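Local coordinates for foldase protein PrsA (Streptococcus pneumoniae, PDB 5TVL) that probably catalyses cis-trans isomerisation of peptidyl-prolyl bonds and assists the folding of secreted proteins outside the cell membrane, at the interface of chains A and B and the interface of chains A and C. Residues are numbered along the deposited sequence; one frame, centred on the assembly and turned at random. Chains: chain A/B/C, Foldase protein PrsA.

Contact 1: the interface of chains A and B. Residues chain A 183, 187, 192-194, 196; chain B 67, 70.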
ATOM      1  N   ALA A 183       3.365 -19.427  -5.055  1.00 36.05           N
ATOM      2  CA  ALA A 183       3.021 -20.836  -5.293  1.00 36.63           C
ATOM      3  C   ALA A 183       3.342 -21.282  -6.720  1.00 39.15           C
ATOM      4  O   ALA A 183       3.824 -22.391  -6.923  1.00 39.24           O
ATOM      5  CB  ALA A 183       1.552 -21.091  -4.988  1.00 35.24           C
ATOM      6  N   LEU A 187       6.428 -24.156  -8.437  1.00 44.05           N
ATOM      7  CA  LEU A 187       6.103 -25.318  -9.273  1.00 47.45           C
ATOM      8  C   LEU A 187       7.157 -25.565 -10.352  1.00 52.83           C
ATOM      9  O   LEU A 187       7.884 -24.651 -10.752  1.00 53.44           O
ATOM     10  CB  LEU A 187       4.747 -25.125  -9.957  1.00 43.92           C
ATOM     11  CG  LEU A 187       3.522 -25.047  -9.048  1.00 41.40           C
ATOM     12  CD1 LEU A 187       2.331 -24.447  -9.783  1.00 41.01           C
ATOM     13  CD2 LEU A 187       3.175 -26.412  -8.475  1.00 41.88           C
ATOM     14  N   VAL A 192       0.914 -28.916 -10.821  1.00 52.85           N
ATOM     15  CA  VAL A 192      -0.346 -28.413 -10.267  1.00 49.61           C
ATOM     16  C   VAL A 192      -0.183 -28.158  -8.768  1.00 49.55           C
ATOM     17  O   VAL A 192       0.240 -29.047  -8.024  1.00 49.23           O
ATOM     18  CB  VAL A 192      -1.506 -29.411 -10.505  1.00 49.25           C
ATOM     19  CG1 VAL A 192      -2.797 -28.922  -9.849  1.00 49.80           C
ATOM     20  CG2 VAL A 192      -1.722 -29.642 -11.997  1.00 49.33           C
ATOM     21  N   SER A 193      -0.523 -26.943  -8.335  1.00 46.41           N
ATOM     22  CA  SER A 193      -0.481 -26.580  -6.919  1.00 45.22           C
ATOM     23  C   SER A 193      -1.655 -27.200  -6.164  1.00 45.37           C
ATOM     24  O   SER A 193      -2.643 -27.625  -6.772  1.00 45.01           O
ATOM     25  CB  SER A 193      -0.512 -25.052  -6.746  1.00 43.34           C
ATOM     26  OG  SER A 193      -1.799 -24.508  -7.019  1.00 39.33           O
ATOM     27  N   ASP A 194      -1.532 -27.237  -4.839  1.00 43.74           N
ATOM     28  CA  ASP A 194      -2.665 -27.512  -3.948  1.00 45.86           C
ATOM     29  C   ASP A 194      -3.508 -26.235  -3.824  1.00 42.28           C
ATOM     30  O   ASP A 194      -3.215 -25.234  -4.490  1.00 38.39           O
ATOM     31  CB  ASP A 194      -2.162 -27.989  -2.583  1.00 48.92           C
ATOM     32  CG  ASP A 194      -1.411 -29.307  -2.668  1.00 59.16           C
ATOM     33  OD1 ASP A 194      -1.999 -30.296  -3.159  1.00 62.93           O
ATOM     34  OD2 ASP A 194      -0.236 -29.356  -2.240  1.00 63.28           O
ATOM     35  N   ILE A 196      -4.682 -22.780  -2.818  1.00 36.94           N
ATOM     36  CA  ILE A 196      -4.146 -21.529  -2.288  1.00 36.08           C
ATOM     37  C   ILE A 196      -5.350 -20.741  -1.797  1.00 37.97           C
ATOM     38  O   ILE A 196      -6.408 -20.788  -2.424  1.00 37.90           O
ATOM     39  CB  ILE A 196      -3.403 -20.726  -3.379  1.00 34.96           C
ATOM     40  CG1 ILE A 196      -2.240 -21.547  -3.953  1.00 35.99           C
ATOM     41  CG2 ILE A 196      -2.891 -19.394  -2.836  1.00 34.31           C
ATOM     42  CD1 ILE A 196      -1.951 -21.258  -5.408  1.00 35.83           C
TER
ATOM     43  N   ASN B  67       1.044 -26.090  -0.143  1.00 47.24           N
ATOM     44  CA  ASN B  67       2.151 -25.559  -0.948  1.00 45.51           C
ATOM     45  C   ASN B  67       3.266 -24.962  -0.085  1.00 41.63           C
ATOM     46  O   ASN B  67       4.301 -24.566  -0.619  1.00 42.75           O
ATOM     47  CB  ASN B  67       1.655 -24.468  -1.907  1.00 47.43           C
ATOM     48  CG  ASN B  67       0.605 -24.969  -2.886  1.00 53.23           C
ATOM     49  OD1 ASN B  67       0.770 -26.021  -3.506  1.00 62.35           O
ATOM     50  ND2 ASN B  67      -0.478 -24.208  -3.043  1.00 53.84           N
ATOM     51  N   ARG B  70       6.778 -26.552  -0.143  1.00 49.29           N
ATOM     52  CA  ARG B  70       7.275 -26.357  -1.506  1.00 53.41           C
ATOM     53  C   ARG B  70       7.724 -24.913  -1.761  1.00 52.26           C
ATOM     54  O   ARG B  70       8.790 -24.691  -2.338  1.00 54.66           O
ATOM     55  CB  ARG B  70       6.194 -26.773  -2.508  1.00 58.91           C
ATOM     56  CG  ARG B  70       6.570 -26.643  -3.978  1.00 61.79           C
ATOM     57  CD  ARG B  70       5.774 -27.617  -4.835  1.00 66.67           C
ATOM     58  NE  ARG B  70       4.351 -27.650  -4.473  1.00 68.87           N
ATOM     59  CZ  ARG B  70       3.488 -28.609  -4.826  1.00 76.93           C
ATOM     60  NH1 ARG B  70       3.864 -29.649  -5.576  1.00 86.53           N
ATOM     61  NH2 ARG B  70       2.221 -28.523  -4.425  1.00 71.41           N
TER
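The side-chain carbonyl oxygen OD1 of B:Asn67 is gripped from both chains. Across the interface the backbone N of A:Asp194 donates to it over 2.9 Å. This donor lies in the carbonyl plane on a lone pair, with a C=O...N angle of 119°. From its own chain NH2 of B:Arg70 donates to the same OD1 at 3.0 Å. It too lies in the carbonyl plane, but more nearly in line with C=O, at 157°. Asparagine suits this place because its amide offers an acceptor and a donor together: ND2 turns back to the carbonyl O of A:Asp194 in a weak bond of 3.3 Å, so the amide addresses both polar backbone atoms of one residue. CB of A:Ser193 packs against the amide, 3.6 Å from OD1, while OG of A:Ser193 bonds within its own chain to the carbonyl O of A:Asp194.

Charge adds to this network. NH2 of B:Arg70 also forms a salt bridge, a long one at 3.4 Å, to OD2 of the A:Asp194 carboxylate. Arginine can serve aspartate and asparagine with one nitrogen because its chain, with CG anti to the backbone N (chi1 -179°), bends at chi3 and brings the guanidinium back beside B:Asn67. Methyl CD2 of A:Leu187 lies over the centre of one guanidinium face, 4.2 Å above it, an apolar lid suited to a flat cation.

The two-fold interface may or may not be the biological one. On chain A the site draws on helix 178-186, the loop after it and the start of strand 196-198, within the parvulin-type isomerase domain; chain B contributes the start of helix 68-75 and the residue just before it.

Contact 2: the interface of chains A and C. Residues chain A 35, 258-260, 269; chain C 5-7.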
ATOM      1  N   THR A  35      -0.863  27.340  -1.885  1.00 33.25           N
ATOM      2  CA  THR A  35       0.587  27.556  -1.961  1.00 33.96           C
ATOM      3  C   THR A  35       1.292  26.478  -2.784  1.00 32.47           C
ATOM      4  O   THR A  35       2.118  26.789  -3.644  1.00 32.87           O
ATOM      5  CB  THR A  35       1.215  27.623  -0.557  1.00 35.19           C
ATOM      6  OG1 THR A  35       0.549  28.635   0.206  1.00 37.41           O
ATOM      7  CG2 THR A  35       2.697  27.960  -0.635  1.00 37.93           C
ATOM      8  N   ILE A 258       9.310  30.769   0.650  1.00 62.73           N
ATOM      9  CA  ILE A 258       7.980  31.223   1.037  1.00 60.61           C
ATOM     10  C   ILE A 258       8.052  31.949   2.381  1.00 60.31           C
ATOM     11  O   ILE A 258       8.577  31.403   3.352  1.00 57.05           O
ATOM     12  CB  ILE A 258       6.992  30.034   1.122  1.00 59.53           C
ATOM     13  CG1 ILE A 258       6.875  29.349  -0.245  1.00 59.22           C
ATOM     14  CG2 ILE A 258       5.617  30.503   1.588  1.00 60.18           C
ATOM     15  CD1 ILE A 258       6.305  27.953  -0.180  1.00 59.84           C
ATOM     16  N   LYS A 259       7.540  33.181   2.420  1.00 63.10           N
ATOM     17  CA  LYS A 259       7.405  33.944   3.665  1.00 66.18           C
ATOM     18  C   LYS A 259       5.937  33.971   4.079  1.00 63.54           C
ATOM     19  O   LYS A 259       5.108  34.580   3.401  1.00 65.15           O
ATOM     20  CB  LYS A 259       7.935  35.372   3.496  1.00 69.89           C
ATOM     21  CG  LYS A 259       9.435  35.441   3.260  1.00 73.43           C
ATOM     22  CD  LYS A 259       9.942  36.874   3.215  1.00 77.57           C
ATOM     23  CE  LYS A 259      11.440  36.913   2.949  1.00 78.08           C
ATOM     24  NZ  LYS A 259      11.991  38.295   3.002  1.00 82.09           N
ATOM     25  N   VAL A 260       5.624  33.296   5.184  1.00 62.25           N
ATOM     26  CA  VAL A 260       4.265  33.263   5.726  1.00 61.72           C
ATOM     27  C   VAL A 260       4.045  34.559   6.512  1.00 64.84           C
ATOM     28  O   VAL A 260       4.627  34.746   7.582  1.00 64.70           O
ATOM     29  CB  VAL A 260       4.031  32.023   6.628  1.00 58.74           C
ATOM     30  CG1 VAL A 260       2.608  32.013   7.183  1.00 58.09           C
ATOM     31  CG2 VAL A 260       4.315  30.735   5.861  1.00 55.38           C
ATOM     32  N   PHE A 269       2.665  25.238   7.905  1.00 45.86           N
ATOM     33  CA  PHE A 269       3.841  25.273   7.021  1.00 48.30           C
ATOM     34  C   PHE A 269       5.121  24.703   7.653  1.00 52.80           C
ATOM     35  O   PHE A 269       6.088  24.458   6.935  1.00 61.38           O
ATOM     36  CB  PHE A 269       4.113  26.707   6.531  1.00 46.93           C
ATOM     37  CG  PHE A 269       3.216  27.145   5.405  1.00 44.41           C
ATOM     38  CD1 PHE A 269       3.550  26.866   4.082  1.00 44.30           C
ATOM     39  CD2 PHE A 269       2.040  27.846   5.663  1.00 42.74           C
ATOM     40  CE1 PHE A 269       2.726  27.270   3.042  1.00 42.84           C
ATOM     41  CE2 PHE A 269       1.212  28.253   4.630  1.00 40.55           C
ATOM     42  CZ  PHE A 269       1.556  27.966   3.319  1.00 41.41           C
TER
ATOM     43  N   ILE C   5       0.620  34.998   1.873  1.00 45.02           N
ATOM     44  CA  ILE C   5       1.814  34.243   1.484  1.00 45.09           C
ATOM     45  C   ILE C   5       2.515  34.958   0.326  1.00 45.90           C
ATOM     46  O   ILE C   5       1.857  35.426  -0.606  1.00 43.41           O
ATOM     47  CB  ILE C   5       1.456  32.805   1.030  1.00 43.94           C
ATOM     48  CG1 ILE C   5       0.676  32.050   2.119  1.00 43.60           C
ATOM     49  CG2 ILE C   5       2.705  32.026   0.638  1.00 45.13           C
ATOM     50  CD1 ILE C   5       1.452  31.751   3.388  1.00 44.06           C
ATOM     51  N   SER C   6       3.841  35.034   0.392  1.00 48.71           N
ATOM     52  CA  SER C   6       4.650  35.559  -0.710  1.00 55.96           C
ATOM     53  C   SER C   6       5.728  34.546  -1.088  1.00 58.18           C
ATOM     54  O   SER C   6       6.166  33.748  -0.255  1.00 54.67           O
ATOM     55  CB  SER C   6       5.269  36.920  -0.351  1.00 56.11           C
ATOM     56  OG  SER C   6       6.278  36.802   0.637  1.00 56.27           O
ATOM     57  N   MET C   7       6.129  34.583  -2.355  1.00 62.55           N
ATOM     58  CA  MET C   7       7.161  33.701  -2.898  1.00 63.08           C
ATOM     59  C   MET C   7       7.841  34.407  -4.078  1.00 67.74           C
ATOM     60  O   MET C   7       7.615  35.602  -4.288  1.00 76.33           O
ATOM     61  CB  MET C   7       6.528  32.370  -3.311  1.00 61.14           C
ATOM     62  CG  MET C   7       5.592  32.460  -4.505  1.00 63.90           C
ATOM     63  SD  MET C   7       4.360  31.145  -4.521  1.00 66.89           S
ATOM     64  CE  MET C   7       3.186  31.787  -3.332  1.00 69.31           C
TER
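Backbone pairing joins A:Lys259 and C:Ser6 in a short antiparallel bridge. N of A:Lys259 donates to O of C:Ser6 at 3.1 Å, and N of C:Ser6 returns a bond to O of A:Lys259 at 3.3 Å. A second antiparallel bridge pairs A:Val260 with C:Ile5. Pairing through the main chain leaves the side chains other work: OG of C:Ser6 rests 3.6 Å from CB of A:Lys259, at the root of the lysine side chain, whose extended remainder leads away.

Apolar packing centres on C:Ile5, whose branches diverge, with OG1 of A:Thr35 near the fork. A chi1 of -56° puts CG1 beside the backbone N and leaves CG2 anti to it. Methyl CG2 touches CG2 of A:Ile258 at 3.4 Å as the two side chains cross obliquely. The other branch ends in CD1, which sits against the rim of the A:Phe269 ring, 3.7 Å from CE2. It also lies 3.9 Å from CG2 of A:Val260, which packs on the same side of the ring, near its rim. CB of A:Thr35 sits at the ring's edge, in plane. Branched aliphatic residues suit both strand backbone and close packing.

This two-fold contact, too, may or may not be biological. In the fold, strand 5-7 near the N-terminus of chain C pairs with strand 259-260 of chain A, backed by helices 25-44 and 266-270.

Contact 1 and contact 2 lie about 58 Å apart, and they share no residue or secondary-structure element; what they have in common is chain A. Contact 1 uses the isomerase domain of chain A against chain B, whereas contact 2 uses the segment near its C-terminal end together with helix 25-44 against the N-terminal strand of chain C. Each patch belongs to a two-fold symmetric interface and recurs with the chains exchanged. One chain can thus engage two different neighbours at once, linking copies within the deposited four-chain assembly.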